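Local coordinates for protein HRI1 (PDB 3RBY) that is of unknown function and non-essential, but interacts with the protein HRR25 and may interact with SEC72, at residues W100-A113 / E122-D134. Residues are numbered along the deposited sequence; the frame is centred on the assembly and turned at random.
Sequences WKNWDSGCVEETGA and ESVSFREMWQPVD. Unlike the reference sequence in segment 122-134: M129 (reference Leu).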
loop_
_atom_site.group_PDB
_atom_site.type_symbol
_atom_site.label_atom_id
_atom_site.label_comp_id
_atom_site.label_asym_id
_atom_site.label_seq_id
_atom_site.Cartn_x
_atom_site.Cartn_y
_atom_site.Cartn_z
ATOM N N TRP A 100 16.024 3.153 -7.579
ATOM C CA TRP A 100 15.108 2.624 -6.580
ATOM C C TRP A 100 15.583 2.961 -5.169
ATOM O O TRP A 100 16.720 2.695 -4.806
ATOM C CB TRP A 100 15.005 1.112 -6.748
ATOM C CG TRP A 100 14.448 0.737 -8.085
ATOM C CD1 TRP A 100 15.064 0.875 -9.301
ATOM C CD2 TRP A 100 13.155 0.165 -8.350
ATOM N NE1 TRP A 100 14.234 0.419 -10.302
ATOM C CE2 TRP A 100 13.056 -0.016 -9.749
ATOM C CE3 TRP A 100 12.075 -0.215 -7.543
ATOM C CZ2 TRP A 100 11.916 -0.561 -10.359
ATOM C CZ3 TRP A 100 10.941 -0.757 -8.153
ATOM C CH2 TRP A 100 10.876 -0.924 -9.547
ATOM N N LYS A 101 14.701 3.544 -4.373
ATOM C CA LYS A 101 15.067 3.995 -3.038
ATOM C C LYS A 101 14.084 3.445 -2.005
ATOM O O LYS A 101 12.895 3.786 -2.041
ATOM C CB LYS A 101 15.069 5.531 -2.977
ATOM C CG LYS A 101 16.138 6.246 -3.827
ATOM C CD LYS A 101 15.627 7.624 -4.315
ATOM C CE LYS A 101 16.692 8.733 -4.264
ATOM N NZ LYS A 101 16.841 9.341 -2.892
ATOM N N ASN A 102 14.577 2.590 -1.103
ATOM C CA ASN A 102 13.780 2.081 0.013
ATOM C C ASN A 102 13.395 3.190 0.991
ATOM O O ASN A 102 14.245 4.005 1.372
ATOM C CB ASN A 102 14.544 0.990 0.787
ATOM C CG ASN A 102 14.722 -0.294 -0.013
ATOM O OD1 ASN A 102 13.874 -0.663 -0.834
ATOM N ND2 ASN A 102 15.829 -0.988 0.230
ATOM N N TRP A 103 12.123 3.236 1.399
ATOM C CA TRP A 103 11.721 4.161 2.466
ATOM C C TRP A 103 11.625 3.433 3.791
ATOM O O TRP A 103 11.525 2.204 3.819
ATOM C CB TRP A 103 10.375 4.803 2.159
ATOM C CG TRP A 103 10.418 5.760 1.042
ATOM C CD1 TRP A 103 11.514 6.127 0.326
ATOM C CD2 TRP A 103 9.306 6.481 0.482
ATOM N NE1 TRP A 103 11.158 7.039 -0.645
ATOM C CE2 TRP A 103 9.809 7.273 -0.569
ATOM C CE3 TRP A 103 7.937 6.533 0.770
ATOM C CZ2 TRP A 103 8.989 8.108 -1.339
ATOM C CZ3 TRP A 103 7.124 7.367 0.010
ATOM C CH2 TRP A 103 7.653 8.143 -1.031
ATOM N N ASP A 104 11.639 4.185 4.888
ATOM C CA ASP A 104 11.465 3.576 6.207
ATOM C C ASP A 104 10.153 2.779 6.298
ATOM O O ASP A 104 10.053 1.814 7.060
ATOM C CB ASP A 104 11.480 4.650 7.300
ATOM C CG ASP A 104 12.819 5.372 7.411
ATOM O OD1 ASP A 104 12.848 6.431 8.076
ATOM O OD2 ASP A 104 13.830 4.895 6.845
ATOM N N SER A 105 9.144 3.192 5.530
ATOM C CA SER A 105 7.841 2.520 5.588
ATOM C C SER A 105 7.887 1.128 4.972
ATOM O O SER A 105 6.928 0.366 5.099
ATOM C CB SER A 105 6.790 3.336 4.862
ATOM O OG SER A 105 7.146 3.442 3.495
ATOM N N GLY A 106 8.996 0.802 4.303
ATOM C CA GLY A 106 9.157 -0.499 3.670
ATOM C C GLY A 106 8.623 -0.539 2.243
ATOM O O GLY A 106 8.714 -1.578 1.572
ATOM N N CYS A 107 8.043 0.575 1.791
ATOM C CA CYS A 107 7.759 0.776 0.368
ATOM C C CYS A 107 9.016 1.234 -0.356
ATOM O O CYS A 107 10.038 1.531 0.285
ATOM C CB CYS A 107 6.669 1.837 0.165
ATOM S SG CYS A 107 5.029 1.222 0.537
ATOM N N VAL A 108 8.926 1.321 -1.683
ATOM C CA VAL A 108 10.093 1.578 -2.518
ATOM C C VAL A 108 9.757 2.579 -3.612
ATOM O O VAL A 108 8.868 2.334 -4.449
ATOM C CB VAL A 108 10.609 0.291 -3.197
ATOM C CG1 VAL A 108 11.920 0.568 -3.959
ATOM C CG2 VAL A 108 10.802 -0.829 -2.178
ATOM N N GLU A 109 10.471 3.700 -3.618
ATOM C CA GLU A 109 10.256 4.712 -4.652
ATOM C C GLU A 109 11.113 4.412 -5.889
ATOM O O GLU A 109 12.355 4.386 -5.802
ATOM C CB GLU A 109 10.595 6.115 -4.121
ATOM C CG GLU A 109 10.539 7.210 -5.203
ATOM C CD GLU A 109 11.148 8.528 -4.745
ATOM O OE1 GLU A 109 10.381 9.491 -4.532
ATOM O OE2 GLU A 109 12.392 8.603 -4.612
ATOM N N GLU A 110 10.458 4.193 -7.029
ATOM C CA GLU A 110 11.172 4.074 -8.301
ATOM C C GLU A 110 11.088 5.399 -9.060
ATOM O O GLU A 110 9.999 5.941 -9.250
ATOM C CB GLU A 110 10.589 2.954 -9.174
ATOM C CG GLU A 110 11.163 2.921 -10.587
ATOM C CD GLU A 110 10.313 2.112 -11.563
ATOM O OE1 GLU A 110 9.237 1.597 -11.160
ATOM O OE2 GLU A 110 10.717 1.997 -12.744
ATOM N N THR A 111 12.235 5.914 -9.498
ATOM C CA THR A 111 12.260 7.143 -10.286
ATOM C C THR A 111 13.090 6.958 -11.546
ATOM O O THR A 111 13.908 6.031 -11.635
ATOM C CB THR A 111 12.849 8.317 -9.493
ATOM O OG1 THR A 111 14.172 7.977 -9.048
ATOM C CG2 THR A 111 11.970 8.630 -8.302
ATOM N N GLY A 112 12.875 7.846 -12.513
ATOM C CA GLY A 112 13.660 7.838 -13.731
ATOM C C GLY A 112 13.172 8.834 -14.773
ATOM O O GLY A 112 12.175 9.542 -14.574
ATOM N N ALA A 113 13.884 8.879 -15.896
ATOM C CA ALA A 113 13.490 9.698 -17.037
ATOM C C ALA A 113 13.214 8.799 -18.240
ATOM O O ALA A 113 13.671 7.655 -18.297
ATOM C CB ALA A 113 14.582 10.712 -17.364
ATOM N N GLU A 122 13.075 16.146 -25.566
ATOM C CA GLU A 122 12.998 16.376 -24.126
ATOM C C GLU A 122 12.637 15.092 -23.378
ATOM O O GLU A 122 11.918 14.230 -23.905
ATOM C CB GLU A 122 11.988 17.474 -23.797
ATOM C CG GLU A 122 10.543 17.033 -23.924
ATOM C CD GLU A 122 9.849 17.630 -25.136
ATOM O OE1 GLU A 122 10.227 17.290 -26.286
ATOM O OE2 GLU A 122 8.917 18.438 -24.929
ATOM N N SER A 123 13.144 14.971 -22.154
ATOM C CA SER A 123 12.839 13.816 -21.310
ATOM C C SER A 123 11.697 14.086 -20.321
ATOM O O SER A 123 11.566 15.191 -19.770
ATOM C CB SER A 123 14.086 13.328 -20.553
ATOM O OG SER A 123 14.562 14.292 -19.633
ATOM N N VAL A 124 10.875 13.059 -20.121
ATOM C CA VAL A 124 9.836 13.056 -19.103
ATOM C C VAL A 124 10.293 12.224 -17.897
ATOM O O VAL A 124 10.528 11.017 -18.006
ATOM C CB VAL A 124 8.520 12.468 -19.653
ATOM C CG1 VAL A 124 7.392 12.599 -18.620
ATOM C CG2 VAL A 124 8.142 13.146 -20.975
ATOM N N SER A 125 10.421 12.881 -16.753
ATOM C CA SER A 125 10.747 12.198 -15.516
ATOM C C SER A 125 9.474 11.572 -14.936
ATOM O O SER A 125 8.373 12.137 -15.045
ATOM C CB SER A 125 11.354 13.180 -14.518
ATOM O OG SER A 125 10.337 13.964 -13.904
ATOM N N PHE A 126 9.621 10.394 -14.339
ATOM C CA PHE A 126 8.487 9.697 -13.737
ATOM C C PHE A 126 8.815 9.203 -12.337
ATOM O O PHE A 126 9.994 9.105 -11.945
ATOM C CB PHE A 126 8.038 8.507 -14.600
ATOM C CG PHE A 126 9.032 7.373 -14.643
ATOM C CD1 PHE A 126 10.019 7.325 -15.627
ATOM C CD2 PHE A 126 8.976 6.348 -13.705
ATOM C CE1 PHE A 126 10.942 6.274 -15.668
ATOM C CE2 PHE A 126 9.889 5.295 -13.738
ATOM C CZ PHE A 126 10.873 5.257 -14.720
ATOM N N ARG A 127 7.761 8.896 -11.587
ATOM C CA ARG A 127 7.916 8.257 -10.291
ATOM C C ARG A 127 6.844 7.205 -10.072
ATOM O O ARG A 127 5.685 7.387 -10.428
ATOM C CB ARG A 127 7.910 9.262 -9.136
ATOM C CG ARG A 127 7.579 8.603 -7.798
ATOM C CD ARG A 127 7.899 9.500 -6.619
ATOM N NE ARG A 127 7.628 10.898 -6.917
ATOM C CZ ARG A 127 8.489 11.877 -6.671
ATOM N NH1 ARG A 127 8.179 13.130 -6.977
ATOM N NH2 ARG A 127 9.659 11.596 -6.109
ATOM N N GLU A 128 7.255 6.095 -9.479
ATOM C CA GLU A 128 6.334 5.029 -9.151
ATOM C C GLU A 128 6.598 4.583 -7.742
ATOM O O GLU A 128 7.749 4.403 -7.353
ATOM C CB GLU A 128 6.500 3.866 -10.123
ATOM C CG GLU A 128 5.795 4.129 -11.422
ATOM C CD GLU A 128 6.231 3.205 -12.524
ATOM O OE1 GLU A 128 7.266 3.508 -13.151
ATOM O OE2 GLU A 128 5.548 2.186 -12.771
ATOM N N MET A 129 5.527 4.416 -6.975
ATOM C CA MET A 129 5.646 3.928 -5.615
ATOM C C MET A 129 5.233 2.465 -5.556
ATOM O O MET A 129 4.194 2.078 -6.114
ATOM C CB MET A 129 4.795 4.777 -4.682
ATOM C CG MET A 129 5.523 5.238 -3.427
ATOM S SD MET A 129 7.021 6.148 -3.814
ATOM C CE MET A 129 6.370 7.179 -5.089
ATOM N N TRP A 130 6.050 1.662 -4.874
ATOM C CA TRP A 130 5.847 0.218 -4.836
ATOM C C TRP A 130 5.704 -0.337 -3.434
ATOM O O TRP A 130 6.487 -0.006 -2.534
ATOM C CB TRP A 130 6.994 -0.533 -5.534
ATOM C CG TRP A 130 7.102 -0.216 -6.978
ATOM C CD1 TRP A 130 7.861 0.770 -7.545
ATOM C CD2 TRP A 130 6.406 -0.860 -8.056
ATOM N NE1 TRP A 130 7.691 0.769 -8.911
ATOM C CE2 TRP A 130 6.802 -0.216 -9.253
ATOM C CE3 TRP A 130 5.496 -1.921 -8.129
ATOM C CZ2 TRP A 130 6.318 -0.599 -10.504
ATOM C CZ3 TRP A 130 5.013 -2.297 -9.366
ATOM C CH2 TRP A 130 5.431 -1.643 -10.541
ATOM N N GLN A 131 4.719 -1.224 -3.292
ATOM C CA GLN A 131 4.466 -1.918 -2.051
ATOM C C GLN A 131 4.899 -3.392 -2.146
ATOM O O GLN A 131 4.296 -4.179 -2.884
ATOM C CB GLN A 131 2.977 -1.847 -1.704
ATOM C CG GLN A 131 2.641 -2.658 -0.460
ATOM C CD GLN A 131 3.218 -2.032 0.796
ATOM O OE1 GLN A 131 2.741 -0.978 1.242
ATOM N NE2 GLN A 131 4.255 -2.659 1.367
ATOM N N PRO A 132 5.956 -3.766 -1.412
ATOM C CA PRO A 132 6.302 -5.189 -1.326
ATOM C C PRO A 132 5.200 -5.908 -0.579
ATOM O O PRO A 132 4.697 -5.426 0.456
ATOM C CB PRO A 132 7.591 -5.204 -0.485
ATOM C CG PRO A 132 8.128 -3.777 -0.576
ATOM C CD PRO A 132 6.913 -2.903 -0.693
ATOM N N VAL A 133 4.858 -7.080 -1.083
ATOM C CA VAL A 133 3.718 -7.825 -0.602
ATOM C C VAL A 133 4.179 -9.281 -0.355
ATOM O O VAL A 133 5.229 -9.699 -0.866
ATOM C CB VAL A 133 2.568 -7.631 -1.639
ATOM C CG1 VAL A 133 2.218 -8.899 -2.382
ATOM C CG2 VAL A 133 1.350 -6.975 -0.995
ATOM N N ASP A 134 3.439 -10.040 0.448
ATOM C CA ASP A 134 3.883 -11.382 0.840
ATOM C C ASP A 134 3.289 -12.414 -0.106
ATOM O O ASP A 134 2.086 -12.704 -0.046
ATOM C CB ASP A 134 3.483 -11.693 2.284
ATOM C CG ASP A 134 3.860 -13.116 2.713
ATOM O OD1 ASP A 134 4.142 -13.960 1.835
ATOM O OD2 ASP A 134 3.863 -13.396 3.935
HETATM O O HOH W 1 5.609 -1.884 4.016
#
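W130 and E110 meet on one face of an antiparallel beta hairpin; the axes of its strand segments 108-113 and 124-132 run at 170° to each other. Main-chain bonds pair V108 with W130, E110 with E128 and G112 with F126, within the larger antiparallel sheet; strand 4-12 lies beyond 124-132.

E110 reaches outward from its strand beside W130. Its CB sits 3.6 Å from W130 NE1, and CG lies over a face of the W100 ring. With CG anti to the backbone N (chi1 172°) and the chain extended, the carboxylate runs alongside the W130 indole. CD lies at the edge of the F126 ring, in its plane. OE1 takes the NE1 hydrogen of W130 at 2.9 Å on its anti lone pair, the N-H bent to 148°. OE2 points to the same edge of F126, 3.5 Å from CE2, with carboxylate and ring nearly perpendicular, and also bonds a triethylene glycol, probably from the crystallisation liquor. The W100 and W130 rings are offset with little overlap, and CZ3 of W100 rests over a face of W130, 3.5 Å from its CD1. A leucine in place of W130 would probably leave E110 OE1 without its N-H donor and W100 without its aromatic neighbour.

On the opposite face of the hairpin, R127 NH2 makes a salt bridge to E109 OE1 at 2.7 Å, arriving from above the carboxylate plane, and M129 SD makes a Met-aromatic contact with W103.

E110 OE1 also stands 3.4 Å from E128 OE1. Bringing these two acids together would tend to raise the proton affinity of one, an effect probably tempered by the indole N-H on E110 and by R37, salt-bridged to E128.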